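Carbohydrate deacetylase (Enterococcus faecalis, PDB 2I5I) probably removes acetyl groups from acetylated carbohydrates during oligosaccharide breakdown, with magnesium as its cofactor. Local coordinates at residues A[45-49]-A[116-122]; A[106-110]-A[140-144]; A[213-218]-A[230-236]. All coordinates share one frame; numbering follows the deposited sequence.

In the fold
Along the chain, helix 45-55 is the first element used: interaction 1 closes a long loop by bringing its start onto 116-122, at the C-terminal end of helix 103-117. Interaction 2 opens within that loop, at 106-110 on the same helix, and closes beyond it at 140-144 on helix 138-151, so the two contacts cross and helix 103-117 is shared between them. Interaction 3 comes later in series, closing a short loop that holds helix 220-225 as helix 231-239 folds back onto the segment after strand 208-213. It lies across the centre of the chain from interaction 2, their centres about 29 Å apart. Together the contacts tie helices and a loop around one curled parallel sheet.

Interaction 1: residues A[45-49]-A[116-122]; sequences FLEAM and SFMKSGR
The Phe45 ring points its CZ corner at the backbone of Phe117: Phe117 O lies in the ring plane at the edge, 3.5 Å from Phe45 CZ, while Met49 CG covers one face from within the same helix, off centre toward the rim. The Phe117 ring is inclined to that of Phe45, planes at 50° and centroids 5.4 Å apart, a pair neither stacked nor edge-to-face. The edge of the Arg122 guanidinium holds a water in its plane, which accepts from Arg122 NH1 and donates to Met49 O, joining the two segments at the polar margin.

Met49, a selenomethionine, makes a Met-aromatic contact, with SE 5.0 Å from the centroid of the Phe117 ring. Two bends in its chain (chi2 -67°, chi3 -59°) curl the methyl toward Ser120 and Arg122, where Met49 CE lies 3.7 Å from Ser120 OG, and the same methyl also meets Phe117 CZ and Arg122 CD.

The contact brings the start of helix 45-55 against the C-terminal part of helix 103-117 and the residues after it, beside the parallel sheet. Helix 45-55 is the connection of the β-α-β crossover between paired strands 35-38 and 60-65, and helix 103-117 lies in the longer connection from 60-65 to 127-129. Phe45 and Phe117 both touch Ala38, and Met49 and Phe117 both touch Ile61.

Ser120 ties its own turn together. Its OG donates to Phe117 O at 2.8 Å, an oxygen also gripped by Ser120 N, and accepts from Arg122 N at 3.3 Å, forming an ST turn. Leu46 CD2 rests 3.7 Å from Ser120 CA. Lys119 packs on Leu255 of a second subunit, and Arg122 NH2 is held by Leu59 O.

Interaction 2: residues A[106-110]-A[140-144]; sequences VYNEW and LLGVA
Val143 CG1 pushes between Tyr107 and Trp110, meeting Tyr107 CA at 3.6 Å and Trp110 CE3 at 3.9 Å. This branch stands anti to its own backbone N (chi1 171°), which carries it toward the facing helix. It approaches both the phenol ring and the indole obliquely, and it also comes near Val106 CG1. Beside it, Val106 CG1 touches Leu140 CD2 at 4.0 Å, the two side chains crossing at about a right angle. The far corner of the indole reaches the second helix: Trp110 CZ3 comes 4.0 Å from Leu140 O and 4.1 Å from Ala144 CB, with the backbone N of Ala144 lying at the ring edge, in its plane. Leu140 O is already engaged within its own helix, by Ala144 N and weakly by Val143 N.

With Leu103 added, Val143 sits as a single knob in a hole formed by residues 103, 106, 107 and 110 of one helix face. The short helical segments run at 40° to each other in broadly the same direction, their axes 10.1 Å apart at closest approach. They belong to helices 103-117 and 138-151, which precede and follow strand 127-129 of the parallel sheet.

Further out, Trp110 is held on several sides. Val106 CG1 lies over the centre of its ring, 3.6 Å above the plane, Leu147 and Leu67 touch it, and its NE1 makes a weak hydrogen bond to Thr66 O. This indole is about 8 Å, side chain to side chain, from His130, a predicted magnesium ligand.

Interaction 3: residues A[213-218]-A[230-236]; sequences CHPAFI and MPRIREV
Arg232 runs alongside segment 213-218, the end of strand 208-213 and the loop that follows it, in the curled parallel sheet of this YdjC-family fold. Arg232 CB lies 3.0 Å from His214 O, and CG and CD of the arginine pass the same oxygen almost as closely, a tight slide of an extended aliphatic chain over a carbonyl. Arg232 CD also meets Ala216 CB at 3.6 Å. At the tip, His214 CB lies over one face of the guanidinium, whereas NH1 approaches the edge of the imidazole, the two planes standing 86° apart. A water in the guanidinium plane accepts from Arg232 NH1 and donates to Pro215 O, bridging the side chain to the loop backbone. NH1 also forms a salt bridge with Asp13, which together with His64 and His130 might form the metal site; Arg232 would then be a second-shell residue, consistent with the predicted magnesium-binding role of His130.

Glu235, three residues on, holds the backbone of the same residue, His214. Glu235 OE1 accepts from His214 N at 2.7 Å, moderately bent (157°) and met on the syn side, though 27° out of the carboxylate plane. A water lies within bonding distance of both Glu235 OE2, to which it donates, and His214 ND1. Tyr228 serves both side chains, its O bonded to Arg232 NE and its OH to Glu235 OE2.

Farther along the loop the contacts turn apolar: Pro215 CB touches Val236 CG2 at 3.7 Å, and Ile218 CD1 meets Ile233 CG2 at 3.6 Å. Ile218 also packs on Ile218 of a third subunit. Ala216 N makes a weak bond to Arg232 O, and Ala216 O receives a CA-H...O contact from Ile233 CA at 3.5 Å.

Interaction 1: residues A[45-49]-A[116-122]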
loop_
_atom_site.group_PDB
_atom_site.type_symbol
_atom_site.label_atom_id
_atom_site.label_comp_id
_atom_site.label_asym_id
_atom_site.label_seq_id
_atom_site.Cartn_x
_atom_site.Cartn_y
_atom_site.Cartn_z
ATOM N N PHE A 45 7.798 -18.887 5.122
ATOM C CA PHE A 45 6.544 -18.514 5.786
ATOM C C PHE A 45 6.255 -17.024 5.865
ATOM O O PHE A 45 5.169 -16.574 5.524
ATOM C CB PHE A 45 6.542 -19.063 7.218
ATOM C CG PHE A 45 5.438 -18.526 8.105
ATOM C CD1 PHE A 45 4.122 -18.903 7.901
ATOM C CD2 PHE A 45 5.747 -17.656 9.124
ATOM C CE1 PHE A 45 3.114 -18.398 8.720
ATOM C CE2 PHE A 45 4.764 -17.157 9.964
ATOM C CZ PHE A 45 3.456 -17.559 9.747
ATOM N N LEU A 46 7.219 -16.246 6.370
ATOM C CA LEU A 46 6.984 -14.830 6.586
ATOM C C LEU A 46 6.794 -14.121 5.264
ATOM O O LEU A 46 5.931 -13.242 5.109
ATOM C CB LEU A 46 8.114 -14.256 7.455
ATOM C CG LEU A 46 8.062 -14.538 8.952
ATOM C CD1 LEU A 46 9.200 -13.818 9.681
ATOM C CD2 LEU A 46 6.759 -14.111 9.604
ATOM N N GLU A 47 7.552 -14.505 4.253
ATOM C CA GLU A 47 7.317 -13.928 2.916
ATOM C C GLU A 47 5.911 -14.191 2.429
ATOM O O GLU A 47 5.194 -13.346 1.875
ATOM C CB GLU A 47 8.337 -14.504 1.929
ATOM C CG GLU A 47 9.758 -14.063 2.240
ATOM C CD GLU A 47 10.796 -14.865 1.485
ATOM O OE1 GLU A 47 10.408 -15.788 0.750
ATOM O OE2 GLU A 47 11.996 -14.550 1.641
ATOM N N ALA A 48 5.450 -15.424 2.625
ATOM C CA ALA A 48 4.093 -15.783 2.245
ATOM C C ALA A 48 3.072 -14.917 2.957
ATOM O O ALA A 48 2.075 -14.426 2.412
ATOM C CB ALA A 48 3.867 -17.265 2.541
HETATM N N MSE A 49 3.301 -14.686 4.258
HETATM C CA MSE A 49 2.325 -13.918 5.014
HETATM C C MSE A 49 2.324 -12.465 4.558
HETATM O O MSE A 49 1.285 -11.813 4.488
HETATM C CB MSE A 49 2.635 -14.087 6.516
HETATM C CG MSE A 49 2.447 -15.531 6.970
HETATM SE SE MSE A 49 0.743 -16.127 6.933
HETATM C CE MSE A 49 -0.032 -14.949 8.039
ATOM N N SER A 116 5.486 -19.212 16.536
ATOM C CA SER A 116 6.228 -18.853 15.341
ATOM C C SER A 116 5.282 -18.238 14.301
ATOM O O SER A 116 5.663 -17.231 13.720
ATOM C CB SER A 116 6.972 -20.037 14.755
ATOM O OG SER A 116 7.948 -20.500 15.671
ATOM N N PHE A 117 4.114 -18.825 14.093
ATOM C CA PHE A 117 3.124 -18.212 13.219
ATOM C C PHE A 117 2.908 -16.755 13.619
ATOM O O PHE A 117 2.835 -15.874 12.751
ATOM C CB PHE A 117 1.791 -18.956 13.281
ATOM C CG PHE A 117 0.681 -18.490 12.362
ATOM C CD1 PHE A 117 -0.121 -17.395 12.564
ATOM C CD2 PHE A 117 0.456 -19.219 11.196
ATOM C CE1 PHE A 117 -1.092 -16.964 11.679
ATOM C CE2 PHE A 117 -0.515 -18.828 10.294
ATOM C CZ PHE A 117 -1.286 -17.708 10.524
HETATM N N MSE A 118 2.715 -16.543 14.921
HETATM C CA MSE A 118 2.286 -15.206 15.353
HETATM C C MSE A 118 3.406 -14.178 15.222
HETATM O O MSE A 118 3.166 -12.984 15.396
HETATM C CB MSE A 118 1.663 -15.249 16.768
HETATM C CG MSE A 118 0.285 -15.908 16.686
HETATM SE SE MSE A 118 -0.683 -16.064 18.219
HETATM C CE MSE A 118 0.577 -16.513 19.351
ATOM N N LYS A 119 4.617 -14.582 14.877
ATOM C CA LYS A 119 5.687 -13.643 14.515
ATOM C C LYS A 119 5.327 -12.890 13.231
ATOM O O LYS A 119 5.906 -11.836 12.941
ATOM C CB LYS A 119 7.022 -14.374 14.382
ATOM C CG LYS A 119 7.567 -14.850 15.728
ATOM C CD LYS A 119 8.951 -15.472 15.637
ATOM C CE LYS A 119 9.139 -16.468 16.774
ATOM N NZ LYS A 119 10.457 -17.156 16.703
ATOM N N SER A 120 4.345 -13.391 12.494
ATOM C CA SER A 120 3.791 -12.710 11.331
ATOM C C SER A 120 2.978 -11.476 11.698
ATOM O O SER A 120 2.469 -10.746 10.836
ATOM C CB SER A 120 2.932 -13.737 10.589
ATOM O OG SER A 120 1.662 -13.870 11.201
ATOM N N GLY A 121 2.799 -11.237 12.995
ATOM C CA GLY A 121 1.922 -10.233 13.548
ATOM C C GLY A 121 0.447 -10.563 13.546
ATOM O O GLY A 121 -0.394 -9.734 13.921
ATOM N N ARG A 122 0.074 -11.754 13.162
ATOM C CA ARG A 122 -1.280 -12.216 12.977
ATOM C C ARG A 122 -1.531 -13.495 13.798
ATOM O O ARG A 122 -0.679 -14.363 13.872
ATOM C CB ARG A 122 -1.632 -12.572 11.545
ATOM C CG ARG A 122 -2.354 -11.594 10.648
ATOM C CD ARG A 122 -2.325 -12.148 9.223
ATOM N NE ARG A 122 -3.585 -12.757 8.806
ATOM C CZ ARG A 122 -3.996 -12.924 7.557
ATOM N NH1 ARG A 122 -3.246 -12.527 6.531
ATOM N NH2 ARG A 122 -5.177 -13.491 7.302
HETATM O O HOH W 1 -0.535 -11.683 6.689
#

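Interaction 2: residues A[106-110]-A[140-144]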
loop_
_atom_site.group_PDB
_atom_site.type_symbol
_atom_site.label_atom_id
_atom_site.label_comp_id
_atom_site.label_asym_id
_atom_site.label_seq_id
_atom_site.Cartn_x
_atom_site.Cartn_y
_atom_site.Cartn_z
ATOM N N VAL A 106 5.953 -33.297 21.305
ATOM C CA VAL A 106 5.023 -32.875 20.254
ATOM C C VAL A 106 4.269 -31.633 20.720
ATOM O O VAL A 106 4.086 -30.651 20.006
ATOM C CB VAL A 106 4.053 -33.990 19.857
ATOM C CG1 VAL A 106 3.112 -33.529 18.736
ATOM C CG2 VAL A 106 4.813 -35.233 19.409
ATOM N N TYR A 107 3.815 -31.667 21.958
ATOM C CA TYR A 107 3.161 -30.499 22.541
ATOM C C TYR A 107 4.029 -29.237 22.461
ATOM O O TYR A 107 3.619 -28.240 21.990
ATOM C CB TYR A 107 2.747 -30.746 23.995
ATOM C CG TYR A 107 1.964 -29.624 24.646
ATOM C CD1 TYR A 107 2.592 -28.612 25.295
ATOM C CD2 TYR A 107 0.599 -29.617 24.630
ATOM C CE1 TYR A 107 1.894 -27.605 25.869
ATOM C CE2 TYR A 107 -0.104 -28.642 25.215
ATOM C CZ TYR A 107 0.537 -27.623 25.829
ATOM O OH TYR A 107 -0.181 -26.644 26.429
ATOM N N ASN A 108 5.244 -29.329 22.930
ATOM C CA ASN A 108 6.154 -28.193 22.983
ATOM C C ASN A 108 6.460 -27.670 21.582
ATOM O O ASN A 108 6.480 -26.469 21.329
ATOM C CB ASN A 108 7.457 -28.553 23.693
ATOM C CG ASN A 108 7.212 -28.889 25.158
ATOM O OD1 ASN A 108 6.293 -28.320 25.763
ATOM N ND2 ASN A 108 8.002 -29.788 25.727
ATOM N N GLU A 109 6.724 -28.620 20.689
ATOM C CA GLU A 109 7.052 -28.206 19.319
ATOM C C GLU A 109 5.851 -27.545 18.652
ATOM O O GLU A 109 5.989 -26.494 18.008
ATOM C CB GLU A 109 7.548 -29.406 18.506
ATOM C CG GLU A 109 7.655 -29.133 17.010
ATOM C CD GLU A 109 8.654 -28.060 16.645
ATOM O OE1 GLU A 109 9.569 -27.784 17.447
ATOM O OE2 GLU A 109 8.556 -27.514 15.515
ATOM N N TRP A 110 4.660 -28.134 18.787
ATOM C CA TRP A 110 3.496 -27.501 18.145
ATOM C C TRP A 110 3.190 -26.159 18.776
ATOM O O TRP A 110 2.805 -25.185 18.114
ATOM C CB TRP A 110 2.319 -28.478 18.178
ATOM C CG TRP A 110 2.405 -29.538 17.117
ATOM C CD1 TRP A 110 3.337 -29.687 16.124
ATOM C CD2 TRP A 110 1.476 -30.618 16.955
ATOM N NE1 TRP A 110 3.031 -30.797 15.367
ATOM C CE2 TRP A 110 1.897 -31.393 15.851
ATOM C CE3 TRP A 110 0.331 -31.003 17.646
ATOM C CZ2 TRP A 110 1.190 -32.524 15.443
ATOM C CZ3 TRP A 110 -0.364 -32.130 17.234
ATOM C CH2 TRP A 110 0.060 -32.890 16.142
ATOM N N LEU A 140 -2.194 -38.088 19.612
ATOM C CA LEU A 140 -1.760 -36.918 18.842
ATOM C C LEU A 140 -2.892 -35.901 18.765
ATOM O O LEU A 140 -2.710 -34.729 19.091
ATOM C CB LEU A 140 -1.260 -37.361 17.468
ATOM C CG LEU A 140 0.145 -37.987 17.457
ATOM C CD1 LEU A 140 0.483 -38.645 16.127
ATOM C CD2 LEU A 140 1.202 -36.946 17.784
ATOM N N LEU A 141 -4.078 -36.319 18.349
ATOM C CA LEU A 141 -5.281 -35.511 18.449
ATOM C C LEU A 141 -5.434 -34.790 19.776
ATOM O O LEU A 141 -5.746 -33.604 19.878
ATOM C CB LEU A 141 -6.525 -36.413 18.306
ATOM C CG LEU A 141 -7.870 -35.692 18.278
ATOM C CD1 LEU A 141 -7.839 -34.523 17.300
ATOM C CD2 LEU A 141 -8.987 -36.664 17.916
ATOM N N GLY A 142 -5.250 -35.556 20.853
ATOM C CA GLY A 142 -5.314 -35.013 22.196
ATOM C C GLY A 142 -4.388 -33.826 22.388
ATOM O O GLY A 142 -4.735 -32.892 23.096
ATOM N N VAL A 143 -3.213 -33.874 21.758
ATOM C CA VAL A 143 -2.237 -32.808 21.894
ATOM C C VAL A 143 -2.699 -31.575 21.110
ATOM O O VAL A 143 -2.511 -30.479 21.644
ATOM C CB VAL A 143 -0.854 -33.241 21.402
ATOM C CG1 VAL A 143 0.101 -32.051 21.346
ATOM C CG2 VAL A 143 -0.260 -34.309 22.315
ATOM N N ALA A 144 -3.259 -31.830 19.929
ATOM C CA ALA A 144 -3.836 -30.747 19.142
ATOM C C ALA A 144 -4.974 -30.077 19.902
ATOM O O ALA A 144 -5.065 -28.850 19.921
ATOM C CB ALA A 144 -4.312 -31.221 17.780
#

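Interaction 3: residues A[213-218]-A[230-236]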
loop_
_atom_site.group_PDB
_atom_site.type_symbol
_atom_site.label_atom_id
_atom_site.label_comp_id
_atom_site.label_asym_id
_atom_site.label_seq_id
_atom_site.Cartn_x
_atom_site.Cartn_y
_atom_site.Cartn_z
ATOM N N CYS A 213 -7.718 -28.862 0.078
ATOM C CA CYS A 213 -7.161 -28.982 -1.268
ATOM C C CYS A 213 -5.707 -28.511 -1.280
ATOM O O CYS A 213 -5.269 -27.932 -0.296
ATOM C CB CYS A 213 -7.985 -28.181 -2.273
ATOM S SG CYS A 213 -8.230 -26.437 -1.860
ATOM N N HIS A 214 -5.016 -28.763 -2.390
ATOM C CA HIS A 214 -3.611 -28.411 -2.489
ATOM C C HIS A 214 -3.266 -27.696 -3.805
ATOM O O HIS A 214 -2.437 -28.136 -4.610
ATOM C CB HIS A 214 -2.790 -29.674 -2.324
ATOM C CG HIS A 214 -2.999 -30.399 -1.025
ATOM N ND1 HIS A 214 -4.099 -31.193 -0.765
ATOM C CD2 HIS A 214 -2.222 -30.457 0.078
ATOM C CE1 HIS A 214 -3.987 -31.694 0.454
ATOM N NE2 HIS A 214 -2.850 -31.269 0.998
ATOM N N PRO A 215 -3.890 -26.556 -4.054
ATOM C CA PRO A 215 -3.540 -25.785 -5.258
ATOM C C PRO A 215 -2.115 -25.249 -5.101
ATOM O O PRO A 215 -1.636 -24.992 -4.002
ATOM C CB PRO A 215 -4.519 -24.633 -5.272
ATOM C CG PRO A 215 -5.172 -24.588 -3.932
ATOM C CD PRO A 215 -4.917 -25.898 -3.250
ATOM N N ALA A 216 -1.437 -25.067 -6.221
ATOM C CA ALA A 216 -0.115 -24.496 -6.330
ATOM C C ALA A 216 0.202 -24.220 -7.806
ATOM O O ALA A 216 -0.411 -24.840 -8.660
ATOM C CB ALA A 216 0.963 -25.411 -5.785
ATOM N N PHE A 217 1.130 -23.296 -8.006
ATOM C CA PHE A 217 1.932 -23.214 -9.205
ATOM C C PHE A 217 3.157 -24.080 -8.928
ATOM O O PHE A 217 3.483 -24.331 -7.766
ATOM C CB PHE A 217 2.323 -21.787 -9.576
ATOM C CG PHE A 217 1.160 -20.857 -9.853
ATOM C CD1 PHE A 217 -0.043 -21.258 -10.406
ATOM C CD2 PHE A 217 1.260 -19.499 -9.554
ATOM C CE1 PHE A 217 -1.055 -20.334 -10.668
ATOM C CE2 PHE A 217 0.272 -18.575 -9.782
ATOM C CZ PHE A 217 -0.919 -19.010 -10.328
ATOM N N ILE A 218 3.834 -24.519 -9.969
ATOM C CA ILE A 218 5.033 -25.340 -9.802
ATOM C C ILE A 218 6.302 -24.488 -9.886
ATOM O O ILE A 218 6.442 -23.688 -10.824
ATOM C CB ILE A 218 5.122 -26.471 -10.840
ATOM C CG1 ILE A 218 3.913 -27.393 -10.938
ATOM C CG2 ILE A 218 6.361 -27.319 -10.578
ATOM C CD1 ILE A 218 3.142 -27.579 -9.657
HETATM N N MSE A 230 2.742 -32.100 -9.796
HETATM C CA MSE A 230 2.013 -31.644 -10.977
HETATM C C MSE A 230 0.507 -31.609 -10.803
HETATM O O MSE A 230 -0.096 -30.699 -11.419
HETATM C CB MSE A 230 2.407 -32.508 -12.177
HETATM C CG MSE A 230 3.806 -32.357 -12.729
HETATM SE SE MSE A 230 4.534 -30.716 -12.915
HETATM C CE MSE A 230 3.532 -30.024 -14.235
ATOM N N PRO A 231 -0.213 -32.444 -10.075
ATOM C CA PRO A 231 -1.675 -32.265 -10.009
ATOM C C PRO A 231 -2.122 -30.961 -9.342
ATOM O O PRO A 231 -3.251 -30.502 -9.533
ATOM C CB PRO A 231 -2.143 -33.435 -9.132
ATOM C CG PRO A 231 -1.045 -34.450 -9.275
ATOM C CD PRO A 231 0.209 -33.607 -9.272
ATOM N N ARG A 232 -1.227 -30.348 -8.583
ATOM C CA ARG A 232 -1.635 -29.132 -7.871
ATOM C C ARG A 232 -2.017 -28.033 -8.854
ATOM O O ARG A 232 -2.856 -27.179 -8.559
ATOM C CB ARG A 232 -0.544 -28.654 -6.936
ATOM C CG ARG A 232 -0.005 -29.630 -5.909
ATOM C CD ARG A 232 0.597 -28.840 -4.736
ATOM N NE ARG A 232 1.249 -29.759 -3.821
ATOM C CZ ARG A 232 1.374 -29.689 -2.519
ATOM N NH1 ARG A 232 0.901 -28.696 -1.798
ATOM N NH2 ARG A 232 2.021 -30.675 -1.905
ATOM N N ILE A 233 -1.432 -28.030 -10.070
ATOM C CA ILE A 233 -1.879 -26.988 -11.002
ATOM C C ILE A 233 -3.275 -27.281 -11.511
ATOM O O ILE A 233 -4.045 -26.351 -11.800
ATOM C CB ILE A 233 -0.891 -26.804 -12.170
ATOM C CG1 ILE A 233 -0.604 -28.029 -13.051
ATOM C CG2 ILE A 233 0.436 -26.247 -11.660
ATOM C CD1 ILE A 233 0.074 -27.610 -14.358
ATOM N N ARG A 234 -3.629 -28.583 -11.613
ATOM C CA ARG A 234 -4.940 -28.954 -12.121
ATOM C C ARG A 234 -6.023 -28.494 -11.143
ATOM O O ARG A 234 -7.112 -28.104 -11.546
ATOM C CB ARG A 234 -5.090 -30.457 -12.373
ATOM C CG ARG A 234 -4.268 -31.039 -13.495
ATOM N N GLU A 235 -5.684 -28.553 -9.858
ATOM C CA GLU A 235 -6.564 -28.084 -8.792
ATOM C C GLU A 235 -6.837 -26.596 -8.924
ATOM O O GLU A 235 -7.960 -26.142 -8.743
ATOM C CB GLU A 235 -5.959 -28.383 -7.412
ATOM C CG GLU A 235 -5.727 -29.863 -7.131
ATOM C CD GLU A 235 -5.539 -30.166 -5.648
ATOM O OE1 GLU A 235 -6.037 -29.397 -4.809
ATOM O OE2 GLU A 235 -4.884 -31.187 -5.353
ATOM N N VAL A 236 -5.774 -25.818 -9.215
ATOM C CA VAL A 236 -6.014 -24.396 -9.441
ATOM C C VAL A 236 -7.039 -24.225 -10.555
ATOM O O VAL A 236 -7.976 -23.428 -10.476
ATOM C CB VAL A 236 -4.754 -23.617 -9.836
ATOM C CG1 VAL A 236 -5.134 -22.154 -10.061
ATOM C CG2 VAL A 236 -3.674 -23.722 -8.776
HETATM O O HOH W 2 -5.553 -32.202 -2.970
HETATM O O HOH W 3 -0.955 -26.548 -1.834
#